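Local coordinates for protein transcriptional regulator, IclR family (Ruegeria sp. TM1040, PDB 3R4K) that probably regulates transcription as a dimer, binding DNA through a winged helix-turn-helix domain and sensing a small molecule through a GAF-like domain, at residues M2-K7 with Y39-E44; T10-F15 with G49-V54; A75-L80 with T243-G248; R84-E89 with G239-E244; G139-A144 with S198-I203. All coordinates share one frame; numbering follows the deposited sequence.

Contact 1 of 5, residues M2-K7 with Y39-E44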
# COMPACT_ATOMS: atom_id res chain seq x y z
N MSE A 2 -5.67 3.67 28.11
CA MSE A 2 -4.33 3.95 28.66
C MSE A 2 -3.59 2.67 29.13
O MSE A 2 -2.63 2.76 29.90
CB MSE A 2 -4.37 5.00 29.79
CG MSE A 2 -5.45 4.76 30.83
SE MSE A 2 -7.08 5.72 30.36
CE MSE A 2 -6.65 7.47 31.22
N GLY A 3 -4.02 1.53 28.62
CA GLY A 3 -3.39 0.24 28.85
C GLY A 3 -2.08 0.11 28.09
O GLY A 3 -1.75 0.97 27.27
N THR A 4 -1.34 -0.99 28.35
CA THR A 4 -0.01 -1.26 27.77
C THR A 4 -0.06 -1.43 26.24
O THR A 4 0.89 -1.00 25.57
CB THR A 4 0.71 -2.43 28.46
OG1 THR A 4 -0.19 -3.21 29.24
CG2 THR A 4 1.79 -1.95 29.37
N VAL A 5 -1.16 -1.99 25.66
CA VAL A 5 -1.28 -2.15 24.21
C VAL A 5 -1.43 -0.75 23.57
O VAL A 5 -0.70 -0.44 22.63
CB VAL A 5 -2.41 -3.13 23.79
CG1 VAL A 5 -2.65 -3.12 22.28
CG2 VAL A 5 -2.10 -4.54 24.27
N SER A 6 -2.32 0.09 24.14
CA SER A 6 -2.57 1.48 23.75
C SER A 6 -1.30 2.33 23.83
O SER A 6 -1.05 3.14 22.94
CB SER A 6 -3.64 2.09 24.66
OG SER A 6 -4.95 1.66 24.32
N LYS A 7 -0.51 2.16 24.92
CA LYS A 7 0.75 2.87 25.17
C LYS A 7 1.77 2.57 24.08
O LYS A 7 2.39 3.49 23.55
CB LYS A 7 1.33 2.49 26.53
CG LYS A 7 0.98 3.46 27.64
CD LYS A 7 1.19 2.86 29.04
CE LYS A 7 2.56 3.10 29.59
NZ LYS A 7 2.71 2.56 30.97
N TYR A 39 11.66 1.38 26.19
CA TYR A 39 12.53 0.30 25.76
C TYR A 39 11.79 -1.06 25.71
O TYR A 39 11.94 -1.79 24.74
CB TYR A 39 13.77 0.18 26.65
CG TYR A 39 14.74 -0.87 26.15
CD1 TYR A 39 15.50 -0.65 25.00
CD2 TYR A 39 14.84 -2.12 26.77
CE1 TYR A 39 16.36 -1.64 24.50
CE2 TYR A 39 15.71 -3.10 26.28
CZ TYR A 39 16.46 -2.86 25.15
OH TYR A 39 17.31 -3.82 24.66
N ARG A 40 11.01 -1.37 26.77
CA ARG A 40 10.25 -2.60 26.93
C ARG A 40 9.18 -2.76 25.85
O ARG A 40 9.02 -3.85 25.29
CB ARG A 40 9.58 -2.62 28.31
CG ARG A 40 9.83 -3.89 29.10
CD ARG A 40 9.12 -3.87 30.45
NE ARG A 40 9.75 -2.97 31.43
CZ ARG A 40 9.18 -1.86 31.91
NH1 ARG A 40 7.97 -1.49 31.50
NH2 ARG A 40 9.82 -1.11 32.80
N LEU A 41 8.45 -1.67 25.57
CA LEU A 41 7.37 -1.60 24.59
C LEU A 41 7.93 -1.67 23.17
O LEU A 41 7.36 -2.36 22.32
CB LEU A 41 6.55 -0.31 24.79
CG LEU A 41 5.71 -0.20 26.07
CD1 LEU A 41 4.99 1.14 26.14
CD2 LEU A 41 4.68 -1.31 26.17
N MSE A 42 9.06 -0.96 22.90
CA MSE A 42 9.68 -0.97 21.57
C MSE A 42 10.30 -2.35 21.25
O MSE A 42 10.31 -2.75 20.09
CB MSE A 42 10.71 0.15 21.41
CG MSE A 42 10.09 1.54 21.39
SE MSE A 42 8.85 1.88 19.95
CE MSE A 42 10.16 2.19 18.62
N SER A 43 10.73 -3.10 22.29
CA SER A 43 11.27 -4.45 22.16
C SER A 43 10.18 -5.43 21.75
O SER A 43 10.41 -6.28 20.88
CB SER A 43 11.92 -4.90 23.47
OG SER A 43 13.16 -4.21 23.60
N GLU A 44 8.98 -5.26 22.33
CA GLU A 44 7.80 -6.05 22.04
C GLU A 44 7.32 -5.77 20.62
O GLU A 44 6.91 -6.71 19.93
CB GLU A 44 6.70 -5.75 23.07
CG GLU A 44 6.70 -6.69 24.25
CD GLU A 44 5.49 -6.58 25.14
OE1 GLU A 44 5.52 -5.73 26.06
OE2 GLU A 44 4.50 -7.33 24.92
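Lys7 and Leu41 mark the nearest backbone approach of the two segments, 8.0 Å between their CA atoms. Residues 4-7 form the first turn of helix 4-12, with Gly3 as N-cap and the Lys7 N to Gly3 O bond (2.9 Å) as an early rung of the helix. Residues 39-44 belong wholly to helix 35-47. The side chain that spans the gap is that of Leu41. Its CG is turned anti to the carbonyl carbon (chi1 -68°) and the chain runs on extended, carrying both methyls to the other helix. CD1 rests against Lys7 CB at 3.9 Å, while CD2 lies 3.8 Å from Thr4 O. The two branches meet residues three apart on the facing helix, and Ala8, Leu11 and Met33 extend the apolar surface around them. Leu41 here joins helix 4-12 to helix 35-47 in the three-helix DNA-binding bundle, in which helix 35-47 probably serves as the recognition helix. Lys7 uses only its aliphatic base here; its NZ stays 6.7 Å from Arg40 NH1, two like charges without contact. Behind the interface, Tyr39 O accepts from both Ser43 N and Ser43 OG, which arrive from opposite faces of the carbonyl plane, the hydroxyl at 2.9 Å. Two weak hydrogen bonds reach the second subunit, Glu44 OE2 to its Val5 N and Ser6 N to its Glu44 OE2.

Contact 2 of 5, residues T10-F15 with G49-V54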
# COMPACT_ATOMS: atom_id res chain seq x y z
N THR A 10 0.77 4.10 20.71
CA THR A 10 0.93 5.56 20.74
C THR A 10 2.35 5.93 20.30
O THR A 10 2.53 6.95 19.64
CB THR A 10 0.61 6.09 22.14
OG1 THR A 10 -0.74 5.79 22.45
CG2 THR A 10 0.81 7.58 22.27
N LEU A 11 3.36 5.09 20.66
CA LEU A 11 4.76 5.33 20.32
C LEU A 11 4.96 5.39 18.80
O LEU A 11 5.77 6.20 18.34
CB LEU A 11 5.69 4.26 20.95
CG LEU A 11 5.83 4.29 22.49
CD1 LEU A 11 6.60 3.07 22.99
CD2 LEU A 11 6.54 5.55 22.95
N LEU A 12 4.18 4.58 18.04
CA LEU A 12 4.24 4.51 16.59
C LEU A 12 3.75 5.79 15.91
O LEU A 12 4.18 6.08 14.79
CB LEU A 12 3.41 3.32 16.06
CG LEU A 12 3.83 1.93 16.46
CD1 LEU A 12 2.92 0.92 15.85
CD2 LEU A 12 5.27 1.65 16.06
N THR A 13 2.86 6.55 16.60
CA THR A 13 2.27 7.79 16.07
C THR A 13 3.32 8.91 15.92
O THR A 13 3.11 9.84 15.13
CB THR A 13 1.07 8.28 16.94
OG1 THR A 13 1.53 8.86 18.17
CG2 THR A 13 0.03 7.20 17.20
N TYR A 14 4.45 8.82 16.65
CA TYR A 14 5.50 9.83 16.63
C TYR A 14 6.34 9.76 15.34
O TYR A 14 6.99 10.75 15.00
CB TYR A 14 6.37 9.73 17.89
CG TYR A 14 5.57 10.01 19.14
CD1 TYR A 14 4.99 11.26 19.35
CD2 TYR A 14 5.33 9.01 20.07
CE1 TYR A 14 4.22 11.52 20.47
CE2 TYR A 14 4.56 9.27 21.21
CZ TYR A 14 4.01 10.52 21.41
OH TYR A 14 3.25 10.80 22.52
N PHE A 15 6.30 8.62 14.63
CA PHE A 15 6.96 8.44 13.35
C PHE A 15 6.13 9.12 12.28
O PHE A 15 4.90 8.98 12.28
CB PHE A 15 7.10 6.95 13.02
CG PHE A 15 8.14 6.24 13.83
CD1 PHE A 15 9.48 6.29 13.46
CD2 PHE A 15 7.79 5.50 14.95
CE1 PHE A 15 10.45 5.63 14.21
CE2 PHE A 15 8.76 4.83 15.70
CZ PHE A 15 10.08 4.91 15.33
N GLY A 49 7.80 -7.41 14.54
CA GLY A 49 8.23 -6.89 13.25
C GLY A 49 7.67 -5.52 12.90
O GLY A 49 7.75 -5.11 11.74
N PHE A 50 7.12 -4.80 13.89
CA PHE A 50 6.53 -3.48 13.70
C PHE A 50 7.59 -2.41 13.77
O PHE A 50 7.42 -1.38 13.14
CB PHE A 50 5.42 -3.24 14.72
CG PHE A 50 4.10 -3.81 14.25
CD1 PHE A 50 3.93 -5.19 14.11
CD2 PHE A 50 3.02 -2.98 13.98
CE1 PHE A 50 2.72 -5.72 13.65
CE2 PHE A 50 1.79 -3.52 13.57
CZ PHE A 50 1.66 -4.88 13.38
N VAL A 51 8.65 -2.60 14.58
CA VAL A 51 9.76 -1.66 14.66
C VAL A 51 11.08 -2.45 14.53
O VAL A 51 11.10 -3.67 14.70
CB VAL A 51 9.75 -0.72 15.91
CG1 VAL A 51 8.38 -0.14 16.19
CG2 VAL A 51 10.33 -1.39 17.16
N GLU A 52 12.17 -1.75 14.20
CA GLU A 52 13.49 -2.38 14.17
C GLU A 52 14.55 -1.38 14.61
O GLU A 52 14.36 -0.17 14.48
CB GLU A 52 13.82 -3.04 12.82
CG GLU A 52 13.97 -2.13 11.62
CD GLU A 52 14.39 -2.86 10.37
OE1 GLU A 52 14.06 -4.06 10.22
OE2 GLU A 52 15.04 -2.23 9.51
N GLN A 53 15.65 -1.89 15.19
CA GLN A 53 16.77 -1.06 15.64
C GLN A 53 17.62 -0.74 14.45
O GLN A 53 17.87 -1.63 13.63
CB GLN A 53 17.58 -1.78 16.73
CG GLN A 53 16.88 -1.84 18.09
CD GLN A 53 17.70 -2.50 19.18
OE1 GLN A 53 18.92 -2.66 19.08
NE2 GLN A 53 17.04 -2.87 20.28
N VAL A 54 18.04 0.53 14.31
CA VAL A 54 18.91 0.95 13.20
C VAL A 54 20.37 0.66 13.63
O VAL A 54 20.71 0.88 14.79
CB VAL A 54 18.64 2.41 12.71
CG1 VAL A 54 17.29 2.94 13.18
CG2 VAL A 54 19.76 3.39 13.07
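Leu12 lays one methyl against Val51 and the other against the Phe50 ring. CD2 touches Val51 CG1 at 3.6 Å, the closer of the two meetings, and CD1 approaches Phe50 CD2 obliquely at 4.3 Å. The branch that Val51 offers stands anti to its own carbonyl carbon (chi1 -44°), and the two aliphatic chains cross obliquely. All three residues are buried and the atoms that meet are carbons; the polar work is done along each segment. As helix 4-12 runs out, Thr10 O is held twice by Thr13, through the backbone N at 3.1 Å and through OG1 at 2.6 Å, the hydroxyl lying in the carbonyl plane. A type I turn from Leu12 to Phe15 follows, and there Leu12 O lies at the edge of the Phe15 ring, in its plane. Leu12 O and Phe15 O both accept from Arg68 NH2 of the second subunit, whose Leu69 also packs on Leu12. On the other segment, Gly49 ends helix 35-47 in a Schellman motif with positive phi, turning the chain into strand 51-54. Helix 4-12 is thereby tied to the base of the wing, an arrangement typical of the winged helix-turn-helix fold.

Contact 3 of 5, residues A75-L80 with T243-G248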
# COMPACT_ATOMS: atom_id res chain seq x y z
N ALA A 75 -6.77 -4.44 -0.04
CA ALA A 75 -7.67 -5.44 -0.64
C ALA A 75 -9.05 -5.36 0.00
O ALA A 75 -10.04 -5.35 -0.72
CB ALA A 75 -7.09 -6.85 -0.50
N SER A 76 -9.11 -5.21 1.35
CA SER A 76 -10.33 -5.11 2.16
C SER A 76 -11.11 -3.84 1.88
O SER A 76 -12.33 -3.92 1.76
CB SER A 76 -9.99 -5.17 3.65
OG SER A 76 -9.29 -6.35 4.00
N VAL A 77 -10.44 -2.67 1.88
CA VAL A 77 -11.07 -1.37 1.62
C VAL A 77 -10.31 -0.60 0.48
O VAL A 77 -9.43 0.20 0.79
CB VAL A 77 -11.23 -0.46 2.88
CG1 VAL A 77 -12.15 0.71 2.59
CG2 VAL A 77 -11.72 -1.23 4.09
N PRO A 78 -10.67 -0.78 -0.82
CA PRO A 78 -10.09 0.08 -1.87
C PRO A 78 -10.56 1.56 -1.70
O PRO A 78 -11.58 1.75 -1.03
CB PRO A 78 -10.61 -0.57 -3.17
CG PRO A 78 -11.22 -1.91 -2.75
CD PRO A 78 -11.70 -1.69 -1.37
N ILE A 79 -9.83 2.60 -2.20
CA ILE A 79 -10.17 4.05 -2.07
C ILE A 79 -11.65 4.35 -2.47
O ILE A 79 -12.33 5.14 -1.81
CB ILE A 79 -9.17 4.99 -2.85
CG1 ILE A 79 -9.57 6.49 -2.77
CG2 ILE A 79 -9.00 4.56 -4.31
CD1 ILE A 79 -8.45 7.44 -2.52
N LEU A 80 -12.16 3.70 -3.54
CA LEU A 80 -13.52 3.95 -3.99
C LEU A 80 -14.57 3.36 -3.02
O LEU A 80 -15.66 3.91 -2.90
CB LEU A 80 -13.75 3.47 -5.44
CG LEU A 80 -12.84 4.17 -6.52
CD1 LEU A 80 -13.04 3.57 -7.87
CD2 LEU A 80 -13.05 5.68 -6.59
N THR A 243 -8.87 10.92 3.58
CA THR A 243 -7.42 10.79 3.65
C THR A 243 -7.08 9.78 4.77
O THR A 243 -6.24 8.91 4.57
CB THR A 243 -6.76 12.19 3.82
OG1 THR A 243 -7.06 13.01 2.68
CG2 THR A 243 -5.26 12.13 3.95
N GLU A 244 -7.80 9.86 5.89
CA GLU A 244 -7.63 8.98 7.05
C GLU A 244 -8.04 7.53 6.72
O GLU A 244 -7.32 6.62 7.12
CB GLU A 244 -8.44 9.53 8.21
CG GLU A 244 -8.18 8.87 9.55
CD GLU A 244 -9.34 9.02 10.51
OE1 GLU A 244 -10.08 8.02 10.69
OE2 GLU A 244 -9.55 10.13 11.04
N ARG A 245 -9.17 7.31 5.97
CA ARG A 245 -9.64 5.96 5.60
C ARG A 245 -8.66 5.24 4.65
O ARG A 245 -8.77 4.02 4.49
CB ARG A 245 -11.04 6.00 4.96
CG ARG A 245 -12.19 6.54 5.84
CD ARG A 245 -12.91 5.49 6.69
NE ARG A 245 -13.57 4.45 5.89
CZ ARG A 245 -13.28 3.15 5.95
NH1 ARG A 245 -12.34 2.70 6.78
NH2 ARG A 245 -13.94 2.28 5.19
N ILE A 246 -7.70 5.97 4.04
CA ILE A 246 -6.72 5.38 3.13
C ILE A 246 -5.30 5.52 3.69
O ILE A 246 -4.35 5.22 2.97
CB ILE A 246 -6.84 5.95 1.67
CG1 ILE A 246 -6.53 7.47 1.62
CG2 ILE A 246 -8.20 5.60 1.03
CD1 ILE A 246 -6.03 7.99 0.27
N GLY A 247 -5.15 5.93 4.94
CA GLY A 247 -3.86 6.07 5.61
C GLY A 247 -2.95 7.12 5.02
O GLY A 247 -1.71 7.00 5.09
N GLY A 248 -3.56 8.15 4.44
CA GLY A 248 -2.84 9.25 3.81
C GLY A 248 -2.20 10.22 4.77
O GLY A 248 -2.51 10.24 5.96
O HOH W 1 -7.91 1.35 2.75
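A Schellman motif ends helix 225-245 and sets Arg245 and Ile246 against Val77 and Ile79, at the break between helix 66-76 and helix 79-94. Gly247, with positive phi, is its C-prime residue: Gly248 N bonds Thr243 O at 2.8 Å and Gly247 N bonds Glu244 O at 3.2 Å. Two side-chain meetings follow. Ile79 CD1 reaches Ile246 CD1 at 3.7 Å, and Ile246 CG2 lies 4.0 Å from the same Ile79 methyl. Ile79 is brought there by its CG1, which extends away from its backbone N (chi1 177°), and Leu211 of strand 210-219 lines both isoleucines. Val77 CG1 comes within 3.5 Å of Arg245 NH2, a van der Waals meeting oblique to the guanidinium plane, the two chains running at about a right angle. One water joins the backbones, donating to Val77 O at 2.7 Å and, at a longer 3.3 Å, to Arg245 O, which also accepts from Arg73 NH2. The isoleucine pair thus closes the sheet side, whereas polarity enters through the water-bridged backbones and through Arg245, bent at chi2 and chi3, whose NH1 forms a salt bridge with Glu52 of the second subunit, linking the helix terminus electrostatically to the partner's DNA-binding domain.

Contact 4 of 5, residues R84-E89 with G239-E244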
# COMPACT_ATOMS: atom_id res chain seq x y z
N ARG A 84 -17.50 5.82 -0.60
CA ARG A 84 -18.95 5.65 -0.59
C ARG A 84 -19.63 6.37 0.58
O ARG A 84 -20.54 7.15 0.32
CB ARG A 84 -19.39 4.17 -0.62
CG ARG A 84 -18.86 3.35 -1.80
CD ARG A 84 -19.36 3.78 -3.18
NE ARG A 84 -18.56 3.13 -4.23
CZ ARG A 84 -18.59 3.45 -5.52
NH1 ARG A 84 -19.40 4.41 -5.96
NH2 ARG A 84 -17.80 2.82 -6.39
N ARG A 85 -19.17 6.16 1.83
CA ARG A 85 -19.78 6.80 3.01
C ARG A 85 -19.48 8.31 3.06
O ARG A 85 -20.35 9.09 3.44
CB ARG A 85 -19.31 6.11 4.30
CG ARG A 85 -19.92 6.67 5.57
CD ARG A 85 -19.30 6.08 6.82
NE ARG A 85 -19.65 6.84 8.02
CZ ARG A 85 -20.13 6.31 9.14
NH1 ARG A 85 -20.35 5.00 9.23
NH2 ARG A 85 -20.41 7.09 10.18
N VAL A 86 -18.26 8.70 2.68
CA VAL A 86 -17.80 10.10 2.67
C VAL A 86 -18.65 10.92 1.71
O VAL A 86 -19.19 11.96 2.12
CB VAL A 86 -16.29 10.16 2.31
CG1 VAL A 86 -15.83 11.61 2.06
CG2 VAL A 86 -15.46 9.50 3.40
N LEU A 87 -18.80 10.43 0.46
CA LEU A 87 -19.56 11.09 -0.59
C LEU A 87 -21.04 11.22 -0.20
O LEU A 87 -21.59 12.32 -0.35
CB LEU A 87 -19.40 10.35 -1.94
CG LEU A 87 -18.02 10.46 -2.62
CD1 LEU A 87 -17.89 9.44 -3.73
CD2 LEU A 87 -17.80 11.83 -3.18
N ARG A 88 -21.65 10.13 0.31
CA ARG A 88 -23.04 10.05 0.80
C ARG A 88 -23.30 11.13 1.85
O ARG A 88 -24.28 11.88 1.73
CB ARG A 88 -23.28 8.67 1.44
CG ARG A 88 -24.66 8.07 1.27
CD ARG A 88 -24.85 6.86 2.18
NE ARG A 88 -23.93 5.75 1.89
CZ ARG A 88 -23.11 5.20 2.79
NH1 ARG A 88 -23.07 5.66 4.04
NH2 ARG A 88 -22.32 4.19 2.44
N GLU A 89 -22.42 11.20 2.88
CA GLU A 89 -22.54 12.14 3.99
C GLU A 89 -22.34 13.58 3.55
O GLU A 89 -23.14 14.42 3.94
CB GLU A 89 -21.56 11.78 5.12
CG GLU A 89 -22.01 10.58 5.93
CD GLU A 89 -21.07 10.08 7.00
OE1 GLU A 89 -19.90 10.52 7.06
OE2 GLU A 89 -21.53 9.22 7.80
N GLY A 239 -12.74 15.65 3.19
CA GLY A 239 -11.44 15.39 2.56
C GLY A 239 -10.44 14.75 3.52
O GLY A 239 -9.78 13.77 3.16
N LEU A 240 -10.34 15.29 4.75
CA LEU A 240 -9.46 14.78 5.81
C LEU A 240 -9.91 13.40 6.27
O LEU A 240 -9.07 12.51 6.45
CB LEU A 240 -9.38 15.75 7.00
CG LEU A 240 -8.72 17.12 6.73
CD1 LEU A 240 -9.13 18.11 7.79
CD2 LEU A 240 -7.19 17.01 6.61
N SER A 241 -11.22 13.21 6.41
CA SER A 241 -11.84 11.93 6.76
C SER A 241 -11.50 10.82 5.72
O SER A 241 -11.20 9.69 6.11
CB SER A 241 -13.35 12.11 6.88
OG SER A 241 -14.01 10.86 7.03
N LEU A 242 -11.52 11.16 4.42
CA LEU A 242 -11.20 10.21 3.36
C LEU A 242 -9.72 9.88 3.37
O LEU A 242 -9.36 8.71 3.25
CB LEU A 242 -11.61 10.75 1.97
CG LEU A 242 -11.44 9.81 0.74
CD1 LEU A 242 -12.10 8.43 0.95
CD2 LEU A 242 -12.00 10.47 -0.51
N THR A 243 -8.87 10.92 3.58
CA THR A 243 -7.42 10.79 3.65
C THR A 243 -7.08 9.78 4.77
O THR A 243 -6.24 8.91 4.57
CB THR A 243 -6.76 12.19 3.82
OG1 THR A 243 -7.06 13.01 2.68
CG2 THR A 243 -5.26 12.13 3.95
N GLU A 244 -7.80 9.86 5.89
CA GLU A 244 -7.63 8.98 7.05
C GLU A 244 -8.04 7.53 6.72
O GLU A 244 -7.32 6.62 7.12
CB GLU A 244 -8.44 9.53 8.21
CG GLU A 244 -8.18 8.87 9.55
CD GLU A 244 -9.34 9.02 10.51
OE1 GLU A 244 -10.08 8.02 10.69
OE2 GLU A 244 -9.55 10.13 11.04
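Gly239 O, one helical turn before the Leu242 that packs against Val86, is gripped twice by Thr243. Thr243 N donates to Gly239 O at 3.0 Å and Thr243 OG1 at 2.9 Å, the two arriving from opposite faces of the carbonyl plane, with the hydroxyl 35° out of that plane and so not on a lone pair. The bond also satisfies a buried hydroxyl within its own helix. Across the contact the helices lie close, 6.6 Å between the CA atoms of Val86 and Leu242, and Val86 CG2 leads, meeting Ser241 OG at 4.1 Å. Both valine methyls, CG1 and CG2, lie about 4.3 Å from Leu242 CB, and CG2 is equally near Leu242 CD1. Ser241 turns OG anti to its backbone N (chi1 172°), which brings the hydroxyl alongside Val86 CG2 as a van der Waals neighbour. Helix 79-94 and helix 225-245 thus lie side by side on one face of the antiparallel sheet of the GAF-like, profilin-like domain, where Leu214 receives Val86 and Ile203 receives Leu242. Charges collect on the outer side of helix 79-94. Arg85 NE forms a salt bridge of 3.0 Å with Glu89 OE2, one turn on. The Arg88 guanidinium folds back along the same helix, with Arg85 CA 3.4 Å above one of its faces, offset toward the rim.

Contact 5 of 5, residues G139-A144 with S198-I203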
# COMPACT_ATOMS: atom_id res chain seq x y z
N GLY A 139 -9.33 19.55 -10.82
CA GLY A 139 -8.09 19.68 -11.58
C GLY A 139 -7.12 20.67 -10.99
O GLY A 139 -5.92 20.39 -10.90
N LEU A 140 -7.63 21.84 -10.54
CA LEU A 140 -6.82 22.89 -9.92
C LEU A 140 -6.28 22.43 -8.56
O LEU A 140 -5.12 22.70 -8.25
CB LEU A 140 -7.59 24.22 -9.77
CG LEU A 140 -7.95 24.93 -11.09
CD1 LEU A 140 -9.10 25.89 -10.89
CD2 LEU A 140 -6.74 25.63 -11.70
N ALA A 141 -7.10 21.70 -7.78
CA ALA A 141 -6.72 21.14 -6.47
C ALA A 141 -5.54 20.15 -6.64
O ALA A 141 -4.61 20.19 -5.84
CB ALA A 141 -7.91 20.44 -5.82
N VAL A 142 -5.58 19.30 -7.70
CA VAL A 142 -4.56 18.28 -8.01
C VAL A 142 -3.30 18.97 -8.56
O VAL A 142 -2.21 18.60 -8.15
CB VAL A 142 -5.10 17.19 -8.99
CG1 VAL A 142 -4.00 16.25 -9.45
CG2 VAL A 142 -6.23 16.40 -8.35
N LEU A 143 -3.44 19.94 -9.47
CA LEU A 143 -2.32 20.68 -10.07
C LEU A 143 -1.53 21.45 -9.01
O LEU A 143 -0.31 21.47 -9.05
CB LEU A 143 -2.86 21.66 -11.13
CG LEU A 143 -2.04 21.82 -12.40
CD1 LEU A 143 -1.74 20.46 -13.04
CD2 LEU A 143 -2.76 22.70 -13.39
N ALA A 144 -2.24 22.06 -8.05
CA ALA A 144 -1.63 22.86 -7.00
C ALA A 144 -0.68 22.05 -6.09
O ALA A 144 0.22 22.64 -5.49
CB ALA A 144 -2.71 23.50 -6.16
N SER A 198 -18.22 24.67 -8.58
CA SER A 198 -17.58 23.58 -7.86
C SER A 198 -16.53 24.05 -6.84
O SER A 198 -15.90 25.09 -7.01
CB SER A 198 -16.94 22.58 -8.83
OG SER A 198 -16.97 22.96 -10.20
N HIS A 199 -16.39 23.26 -5.76
CA HIS A 199 -15.44 23.38 -4.66
C HIS A 199 -14.68 22.07 -4.59
O HIS A 199 -15.31 21.02 -4.66
CB HIS A 199 -16.15 23.63 -3.33
CG HIS A 199 -16.75 24.98 -3.16
ND1 HIS A 199 -17.95 25.32 -3.75
CD2 HIS A 199 -16.33 26.01 -2.38
CE1 HIS A 199 -18.20 26.56 -3.36
NE2 HIS A 199 -17.25 27.02 -2.54
N ALA A 200 -13.34 22.11 -4.43
CA ALA A 200 -12.57 20.87 -4.34
C ALA A 200 -11.37 20.99 -3.44
O ALA A 200 -10.77 22.05 -3.33
CB ALA A 200 -12.13 20.41 -5.71
N VAL A 201 -11.04 19.87 -2.79
CA VAL A 201 -9.89 19.72 -1.89
C VAL A 201 -9.03 18.56 -2.41
O VAL A 201 -9.59 17.58 -2.91
CB VAL A 201 -10.27 19.54 -0.39
CG1 VAL A 201 -10.88 20.81 0.19
CG2 VAL A 201 -11.17 18.33 -0.15
N PRO A 202 -7.69 18.62 -2.28
CA PRO A 202 -6.88 17.48 -2.73
C PRO A 202 -6.93 16.31 -1.73
O PRO A 202 -7.17 16.51 -0.54
CB PRO A 202 -5.48 18.07 -2.81
CG PRO A 202 -5.47 19.13 -1.74
CD PRO A 202 -6.85 19.69 -1.70
N ILE A 203 -6.74 15.09 -2.23
CA ILE A 203 -6.68 13.86 -1.45
C ILE A 203 -5.26 13.38 -1.58
O ILE A 203 -4.71 13.33 -2.69
CB ILE A 203 -7.74 12.80 -1.89
CG1 ILE A 203 -9.19 13.36 -1.78
CG2 ILE A 203 -7.60 11.47 -1.11
CD1 ILE A 203 -9.68 13.82 -0.33
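Apolar contacts dominate where Ala141 of helix 137-143 meets Ala200 and Pro202 of strand 196-204. The methyl of Ala141 points at the strand, 4.2 Å from Ala200 CB and 4.3 Å from Pro202 CD, so a small residue faces a small residue and then CD of the proline ring. Contacts with the backbone come next. Ala141 CB also lies over the peptide that joins Val201 to Pro202, 4.0 Å from Pro202 N and 4.1 Å from Val201 C. In return Pro202 CB approaches Ala141 O at 3.8 Å. Because these side chains are short, the backbones come near, 5.2 Å between the CA atoms of Ala141 and Pro202. The axes of the two short segments pass 7.1 Å apart and run roughly parallel, 31° between their directions. The backbone bonds serve the helix on one side and the sheet on the other: Leu143 N to Gly139 O at 2.9 Å builds the helix, while Ala200 pairs with Ala186 and Val201 with Leu214 in the sheet. Alternate strand residues serve alternate sides, His199 and Val201 meeting helix 225-245, Ala200 turning to helix 137-143. A central antiparallel sheet covered by helices on both faces is the hallmark of the GAF-like domain, the probable effector-binding domain of IclR regulators.

The five contacts divide between two domains. Contacts 1 and 2 share helix 4-12 in the winged helix-turn-helix domain, with centres 11 Å apart; Leu41 packs on Leu11 between them. Contacts 3, 4 and 5 build the GAF-like domain. Contacts 3 and 4, 10 Å apart at their centres, follow the pair of helices 79-94 and 225-245. The centres of contacts 4 and 5 are about 15 Å apart, and between them Ile203 CD1 comes 3.5 Å from Gly239 O. Between the domains contacts 2 and 3 do not touch, their nearest atoms about 10 Å apart within one chain. The dimer bridges this gap, for Arg245 of contact 3 pairs with Glu52 of the second subunit, which lies in that subunit's 49-54 segment.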